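Local atomic coordinates of rRNA adenine N-6-methyltransferase (Saccharopolyspora erythraea, PDB entry 6NVM), a protein that dimethylates the N6 amino group of a specific adenine in 23S rRNA with S-adenosyl-L-methionine, lowering ribosomal affinity for macrolide, lincosamide and streptogramin B antibiotics. Residues A[129-132]-A[133-137]; A[150-153]-A[154-158]; A[167-170]-A[171-174]. All blocks are in the same frame, centred on the assembly; numbering follows the deposited sequence.

Overall arrangement
All three contacts are local, and they follow one another along the chain within the class I methyltransferase fold, whose predicted S-adenosyl-L-methionine-binding residues include Asp124 and Ala140. Contact 1 leads into strand 135-140 and contact 2 ends helix 146-155, both parts of one beta-alpha-beta unit. Their centres lie about 9 Å apart, and the hydroxyl of Thr158 links them by probable hydrogen bonds to the carbonyls of Pro131 and Glu133. Strand 159-167, parallel to 135-140, then leads to helix 168-175, the site of contact 3, centred about 18 Å from contact 2 and 25 Å from contact 1. Helix 146-155 touches contact 1 through Cys153, against Phe137, and contact 3 through Val150, against Phe170 and Arg174.

Contact 1 of 3, residues A[129-132]-A[133-137]; sequences EPPP and EPFAF
Pro131 lies against one face of the Phe135 ring in a proline-aromatic CH-pi contact, formed where a three-proline loop turns into strand 135-140 of the Rossmann-like methyltransferase sheet. Pro130 and Pro131 have polyproline II backbone angles, while Pro132, with psi 36°, bends the chain back so that the residue four places after Pro131 comes against it. Phe135 completes the approach from the strand: its CG sits between the backbone N and the carbonyl carbon (chi1 76°), and the two side chains cross at about a right angle.

This is the tight side. Pro131 CG comes within 3.7 Å of Phe135 CG, and Pro130 CB approaches Phe135 CZ obliquely at 3.9 Å, extending the apolar contact to the far end of the ring. Phe135 is buried, with Pro73, Ala156 and Ile159 also touching its side chain.

The other side is looser. Pro132 is exposed, its side chain starting away from residues 133-137 and meeting only the adjoining Glu133. The turn is tied from outside, for the carbonyls of Pro131 and Glu133 both accept hydrogen bonds from Thr158 OG1, while the Glu133 carboxylate leads off to a salt bridge between its OE2 and Arg93 NH2. Over the Phe135 ring, Pro131 CD stands 3.9 Å from the centroid and only 9° off the ring normal.

Contact 2 of 3, residues A[150-153]-A[154-158]; sequences VDWC and LEAPT
The indole of Trp152 meets Ala156 CB obliquely, with Trp152 CZ3 4.3 Å away, an approach that is neither squarely over a face nor at an edge. Beyond this stretch, the indole meets the ring of Phe125 with the planes about 45° apart, so the two rings are inclined and not parallel. Its NE1 is hydrogen-bonded to the carbonyl of Ala128, which ties the rotation of the ring to the loop before strand 135-140; the side chain is about 8 Å from that of Asp124, a predicted S-adenosyl-L-methionine-binding residue.

Two residues earlier in the helix, Val150 and Leu154 lie side by side and point the same way. Val150 CG1, anti to the backbone N (chi1 172°), reaches Leu154 CD1 at 3.8 Å, and Phe192 and Trp194 of strand 192-200 receive the leucine.

The backbone records the end of helix 146-155, the crossover helix of a beta-alpha-beta unit. Leu154 N gives a nearly straight alpha-helical bond to Val150 O at 2.8 Å. Glu155 N donates to Asp151 O at 3.0 Å and only weakly to Trp152 O. Ala156 N makes an i to i+3 bond to Cys153 O at 3.2 Å, from well above the carbonyl plane. Asp151 OD2 is 5.7 Å from Glu155 OE2; if both are ionised, their like charges would be expected to disfavour closer approach.

Contact 3 of 3, residues A[167-170]-A[171-174]; sequences QLEF and ARKR
Phe170 and Arg174, one helical turn apart, make the main side-chain contact, and it has two components. The first is a CH-pi interaction: Arg174 CG lies over a face of the Phe170 ring, 3.9 Å from the centroid and displaced toward the rim. Phe170 holds CG anti to its backbone N (chi1 179°), whereas the arginine chain bends at its second torsion (chi2 -64°) and folds back over the ring. The second involves the guanidinium, whose face is met by Phe170 CZ, over its centre, and by CE2. Phe170 CZ stands 3.5 Å from Arg174 CZ, but the two planes are inclined by 41°, so this is a tilted contact and not a parallel stack. Arg174 NE is buried here without a polar partner in the model, and a sulfate ion, probably from the crystallisation solution, lies about 4 Å from the side chain.

Backbone bonding comes next. Gln167 closes strand 159-167 and occupies the N-cap position of helix 168-175, so the strand passes directly into the helix within the class I methyltransferase fold. Its carbonyl O accepts the first bond, from Ala171 N at 3.2 Å. Leu168, Glu169 and Phe170 repeat the i to i+4 pattern toward Arg172, Lys173 and Arg174.

Van der Waals packing joins Leu168 to Arg172. The extended arginine chain passes the leucine, whose CD1 is 3.6 Å from Arg172 NE, while Leu168 CD2 lies over a face of the guanidinium. Phe196 of strand 192-200 touches both side chains.

Between charged ends, Glu169 OE2 lies 4.2 Å from Arg172 NH1, beyond a salt bridge and well out of the guanidinium plane, so any attraction would be through charge alone.

Contact 1 of 3, residues A[129-132]-A[133-137]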
loop_
_atom_site.group_PDB
_atom_site.type_symbol
_atom_site.label_atom_id
_atom_site.label_comp_id
_atom_site.label_asym_id
_atom_site.label_seq_id
_atom_site.Cartn_x
_atom_site.Cartn_y
_atom_site.Cartn_z
ATOM N N GLU A 129 -4.808 17.100 -1.838
ATOM C CA GLU A 129 -4.368 17.068 -0.448
ATOM C C GLU A 129 -5.218 16.078 0.341
ATOM O O GLU A 129 -6.430 16.006 0.132
ATOM C CB GLU A 129 -4.490 18.450 0.192
ATOM C CG GLU A 129 -3.421 19.436 -0.231
ATOM C CD GLU A 129 -2.090 19.189 0.461
ATOM O OE1 GLU A 129 -2.092 18.721 1.621
ATOM O OE2 GLU A 129 -1.040 19.465 -0.157
ATOM N N PRO A 130 -4.647 15.293 1.256
ATOM C CA PRO A 130 -5.485 14.442 2.093
ATOM C C PRO A 130 -6.276 15.279 3.079
ATOM O O PRO A 130 -5.863 16.394 3.443
ATOM C CB PRO A 130 -4.466 13.538 2.812
ATOM C CG PRO A 130 -3.233 14.329 2.834
ATOM C CD PRO A 130 -3.218 15.107 1.552
ATOM N N PRO A 131 -7.430 14.790 3.536
ATOM C CA PRO A 131 -8.194 15.541 4.526
ATOM C C PRO A 131 -7.499 15.521 5.875
ATOM O O PRO A 131 -6.773 14.565 6.202
ATOM C CB PRO A 131 -9.541 14.798 4.576
ATOM C CG PRO A 131 -9.240 13.433 4.092
ATOM C CD PRO A 131 -8.129 13.574 3.092
ATOM N N PRO A 132 -7.693 16.555 6.700
ATOM C CA PRO A 132 -6.984 16.613 7.986
ATOM C C PRO A 132 -7.691 15.853 9.098
ATOM O O PRO A 132 -7.676 16.269 10.260
ATOM C CB PRO A 132 -6.937 18.116 8.278
ATOM C CG PRO A 132 -8.210 18.626 7.684
ATOM C CD PRO A 132 -8.476 17.779 6.453
ATOM N N GLU A 133 -8.307 14.736 8.747
ATOM C CA GLU A 133 -8.996 13.863 9.687
ATOM C C GLU A 133 -8.780 12.427 9.228
ATOM O O GLU A 133 -8.349 12.210 8.087
ATOM C CB GLU A 133 -10.490 14.195 9.750
ATOM C CG GLU A 133 -11.186 14.107 8.392
ATOM C CD GLU A 133 -12.699 14.241 8.475
ATOM O OE1 GLU A 133 -13.301 13.727 9.441
ATOM O OE2 GLU A 133 -13.290 14.858 7.564
ATOM N N PRO A 134 -9.053 11.428 10.065
ATOM C CA PRO A 134 -8.896 10.041 9.616
ATOM C C PRO A 134 -9.759 9.772 8.392
ATOM O O PRO A 134 -10.863 10.302 8.259
ATOM C CB PRO A 134 -9.345 9.216 10.828
ATOM C CG PRO A 134 -9.188 10.133 11.995
ATOM C CD PRO A 134 -9.489 11.506 11.470
ATOM N N PHE A 135 -9.238 8.949 7.486
ATOM C CA PHE A 135 -9.945 8.647 6.249
ATOM C C PHE A 135 -9.389 7.354 5.678
ATOM O O PHE A 135 -8.360 6.843 6.126
ATOM C CB PHE A 135 -9.812 9.787 5.235
ATOM C CG PHE A 135 -8.462 9.844 4.566
ATOM C CD1 PHE A 135 -7.373 10.368 5.233
ATOM C CD2 PHE A 135 -8.290 9.368 3.272
ATOM C CE1 PHE A 135 -6.116 10.416 4.625
ATOM C CE2 PHE A 135 -7.039 9.416 2.656
ATOM C CZ PHE A 135 -5.955 9.942 3.342
ATOM N N ALA A 136 -10.096 6.829 4.683
ATOM C CA ALA A 136 -9.656 5.670 3.929
ATOM C C ALA A 136 -9.566 6.031 2.455
ATOM O O ALA A 136 -10.326 6.865 1.958
ATOM C CB ALA A 136 -10.612 4.487 4.119
ATOM N N PHE A 137 -8.617 5.404 1.763
ATOM C CA PHE A 137 -8.486 5.531 0.319
ATOM C C PHE A 137 -8.878 4.218 -0.335
ATOM O O PHE A 137 -8.500 3.145 0.142
ATOM C CB PHE A 137 -7.051 5.885 -0.092
ATOM C CG PHE A 137 -6.825 5.806 -1.568
ATOM C CD1 PHE A 137 -7.180 6.862 -2.390
ATOM C CD2 PHE A 137 -6.292 4.671 -2.143
ATOM C CE1 PHE A 137 -6.988 6.798 -3.755
ATOM C CE2 PHE A 137 -6.091 4.602 -3.517
ATOM C CZ PHE A 137 -6.440 5.670 -4.320
#

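Contact 2 of 3, residues A[150-153]-A[154-158]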
loop_
_atom_site.group_PDB
_atom_site.type_symbol
_atom_site.label_atom_id
_atom_site.label_comp_id
_atom_site.label_asym_id
_atom_site.label_seq_id
_atom_site.Cartn_x
_atom_site.Cartn_y
_atom_site.Cartn_z
ATOM N N VAL A 150 0.604 4.795 -4.238
ATOM C CA VAL A 150 1.115 4.241 -2.984
ATOM C C VAL A 150 1.838 5.318 -2.178
ATOM O O VAL A 150 1.608 5.475 -0.970
ATOM C CB VAL A 150 2.019 3.029 -3.270
ATOM C CG1 VAL A 150 2.723 2.549 -2.002
ATOM C CG2 VAL A 150 1.196 1.904 -3.870
ATOM N N ASP A 151 2.717 6.090 -2.831
ATOM C CA ASP A 151 3.420 7.162 -2.127
ATOM C C ASP A 151 2.447 8.197 -1.576
ATOM O O ASP A 151 2.640 8.716 -0.471
ATOM C CB ASP A 151 4.428 7.853 -3.046
ATOM C CG ASP A 151 5.613 6.973 -3.406
ATOM O OD1 ASP A 151 5.896 5.994 -2.684
ATOM O OD2 ASP A 151 6.272 7.286 -4.420
ATOM N N TRP A 152 1.407 8.531 -2.343
ATOM C CA TRP A 152 0.387 9.451 -1.850
ATOM C C TRP A 152 -0.191 8.951 -0.531
ATOM O O TRP A 152 -0.321 9.710 0.438
ATOM C CB TRP A 152 -0.715 9.610 -2.903
ATOM C CG TRP A 152 -1.703 10.701 -2.606
ATOM C CD1 TRP A 152 -1.726 11.952 -3.146
ATOM C CD2 TRP A 152 -2.820 10.635 -1.703
ATOM N NE1 TRP A 152 -2.782 12.670 -2.635
ATOM C CE2 TRP A 152 -3.463 11.885 -1.745
ATOM C CE3 TRP A 152 -3.328 9.645 -0.858
ATOM C CZ2 TRP A 152 -4.593 12.167 -0.981
ATOM C CZ3 TRP A 152 -4.452 9.929 -0.103
ATOM C CH2 TRP A 152 -5.070 11.177 -0.171
ATOM N N CYS A 153 -0.525 7.660 -0.477
ATOM C CA CYS A 153 -1.114 7.078 0.728
ATOM C C CYS A 153 -0.106 7.006 1.870
ATOM O O CYS A 153 -0.446 7.302 3.022
ATOM C CB CYS A 153 -1.658 5.687 0.415
ATOM S SG CYS A 153 -3.041 5.668 -0.754
ATOM N N LEU A 154 1.132 6.592 1.582
ATOM C CA LEU A 154 2.137 6.510 2.638
ATOM C C LEU A 154 2.397 7.866 3.270
ATOM O O LEU A 154 2.722 7.942 4.461
ATOM C CB LEU A 154 3.441 5.943 2.084
ATOM C CG LEU A 154 3.381 4.482 1.649
ATOM C CD1 LEU A 154 4.667 4.115 0.927
ATOM C CD2 LEU A 154 3.158 3.569 2.853
ATOM N N GLU A 155 2.246 8.944 2.505
ATOM C CA GLU A 155 2.565 10.274 3.002
ATOM C C GLU A 155 1.384 10.983 3.660
ATOM O O GLU A 155 1.576 12.057 4.235
ATOM C CB GLU A 155 3.116 11.130 1.857
ATOM C CG GLU A 155 4.468 10.623 1.336
ATOM C CD GLU A 155 5.257 11.688 0.593
ATOM O OE1 GLU A 155 5.229 12.859 1.032
ATOM O OE2 GLU A 155 5.903 11.354 -0.426
ATOM N N ALA A 156 0.183 10.415 3.610
ATOM C CA ALA A 156 -0.977 11.028 4.250
ATOM C C ALA A 156 -1.002 10.679 5.735
ATOM O O ALA A 156 -1.290 9.533 6.088
ATOM C CB ALA A 156 -2.263 10.562 3.575
ATOM N N PRO A 157 -0.720 11.623 6.635
ATOM C CA PRO A 157 -0.523 11.242 8.043
ATOM C C PRO A 157 -1.774 10.736 8.745
ATOM O O PRO A 157 -1.637 10.044 9.762
ATOM C CB PRO A 157 -0.004 12.534 8.692
ATOM C CG PRO A 157 -0.466 13.626 7.803
ATOM C CD PRO A 157 -0.464 13.058 6.413
ATOM N N THR A 158 -2.976 11.052 8.259
ATOM C CA THR A 158 -4.207 10.628 8.921
ATOM C C THR A 158 -4.865 9.420 8.264
ATOM O O THR A 158 -5.946 9.011 8.702
ATOM C CB THR A 158 -5.232 11.769 8.960
ATOM O OG1 THR A 158 -5.717 12.016 7.639
ATOM C CG2 THR A 158 -4.633 13.055 9.540
#

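Contact 3 of 3, residues A[167-170]-A[171-174]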
loop_
_atom_site.group_PDB
_atom_site.type_symbol
_atom_site.label_atom_id
_atom_site.label_comp_id
_atom_site.label_asym_id
_atom_site.label_seq_id
_atom_site.Cartn_x
_atom_site.Cartn_y
_atom_site.Cartn_z
ATOM N N GLN A 167 -2.016 -4.158 -10.775
ATOM C CA GLN A 167 -1.536 -5.340 -11.473
ATOM C C GLN A 167 -1.093 -6.383 -10.456
ATOM O O GLN A 167 -0.651 -6.057 -9.349
ATOM C CB GLN A 167 -0.383 -4.989 -12.415
ATOM C CG GLN A 167 -0.818 -4.224 -13.652
ATOM C CD GLN A 167 0.283 -4.115 -14.691
ATOM O OE1 GLN A 167 1.443 -4.427 -14.421
ATOM N NE2 GLN A 167 -0.080 -3.675 -15.889
ATOM N N LEU A 168 -1.224 -7.654 -10.839
ATOM C CA LEU A 168 -0.939 -8.749 -9.915
ATOM C C LEU A 168 0.508 -8.719 -9.432
ATOM O O LEU A 168 0.776 -8.852 -8.231
ATOM C CB LEU A 168 -1.252 -10.087 -10.588
ATOM C CG LEU A 168 -0.929 -11.351 -9.786
ATOM C CD1 LEU A 168 -1.691 -11.382 -8.468
ATOM C CD2 LEU A 168 -1.230 -12.595 -10.619
ATOM N N GLU A 169 1.462 -8.564 -10.353
ATOM C CA GLU A 169 2.863 -8.672 -9.956
ATOM C C GLU A 169 3.269 -7.530 -9.033
ATOM O O GLU A 169 4.045 -7.731 -8.089
ATOM C CB GLU A 169 3.760 -8.718 -11.195
ATOM C CG GLU A 169 3.815 -10.093 -11.850
ATOM C CD GLU A 169 4.317 -11.172 -10.902
ATOM O OE1 GLU A 169 5.091 -10.843 -9.976
ATOM O OE2 GLU A 169 3.927 -12.347 -11.070
ATOM N N PHE A 170 2.751 -6.326 -9.280
ATOM C CA PHE A 170 3.016 -5.209 -8.379
ATOM C C PHE A 170 2.570 -5.538 -6.962
ATOM O O PHE A 170 3.298 -5.295 -5.991
ATOM C CB PHE A 170 2.308 -3.954 -8.889
ATOM C CG PHE A 170 2.507 -2.752 -8.014
ATOM C CD1 PHE A 170 1.705 -2.546 -6.898
ATOM C CD2 PHE A 170 3.506 -1.834 -8.300
ATOM C CE1 PHE A 170 1.892 -1.444 -6.083
ATOM C CE2 PHE A 170 3.702 -0.728 -7.495
ATOM C CZ PHE A 170 2.893 -0.530 -6.384
ATOM N N ALA A 171 1.361 -6.092 -6.824
ATOM C CA ALA A 171 0.818 -6.377 -5.500
ATOM C C ALA A 171 1.602 -7.480 -4.804
ATOM O O ALA A 171 1.798 -7.434 -3.583
ATOM C CB ALA A 171 -0.655 -6.762 -5.613
ATOM N N ARG A 172 2.034 -8.496 -5.554
ATOM C CA ARG A 172 2.793 -9.584 -4.948
ATOM C C ARG A 172 4.127 -9.091 -4.395
ATOM O O ARG A 172 4.521 -9.459 -3.282
ATOM C CB ARG A 172 3.018 -10.699 -5.968
ATOM C CG ARG A 172 1.775 -11.517 -6.294
ATOM C CD ARG A 172 2.152 -12.797 -7.020
ATOM N NE ARG A 172 0.991 -13.592 -7.405
ATOM C CZ ARG A 172 1.062 -14.735 -8.081
ATOM N NH1 ARG A 172 2.239 -15.224 -8.447
ATOM N NH2 ARG A 172 -0.047 -15.393 -8.391
ATOM N N LYS A 173 4.839 -8.260 -5.156
ATOM C CA LYS A 173 6.127 -7.762 -4.685
ATOM C C LYS A 173 5.956 -6.892 -3.445
ATOM O O LYS A 173 6.697 -7.037 -2.464
ATOM C CB LYS A 173 6.831 -6.983 -5.796
ATOM C CG LYS A 173 8.336 -6.862 -5.580
ATOM C CD LYS A 173 8.998 -5.897 -6.562
ATOM C CE LYS A 173 8.746 -4.443 -6.185
ATOM N NZ LYS A 173 9.765 -3.523 -6.766
ATOM N N ARG A 174 4.975 -5.981 -3.468
ATOM C CA ARG A 174 4.804 -5.034 -2.371
ATOM C C ARG A 174 4.267 -5.692 -1.107
ATOM O O ARG A 174 4.363 -5.099 -0.029
ATOM C CB ARG A 174 3.867 -3.897 -2.797
ATOM C CG ARG A 174 4.393 -3.033 -3.943
ATOM C CD ARG A 174 5.665 -2.281 -3.558
ATOM N NE ARG A 174 6.142 -1.409 -4.635
ATOM C CZ ARG A 174 5.953 -0.092 -4.700
ATOM N NH1 ARG A 174 5.292 0.555 -3.747
ATOM N NH2 ARG A 174 6.431 0.593 -5.730
#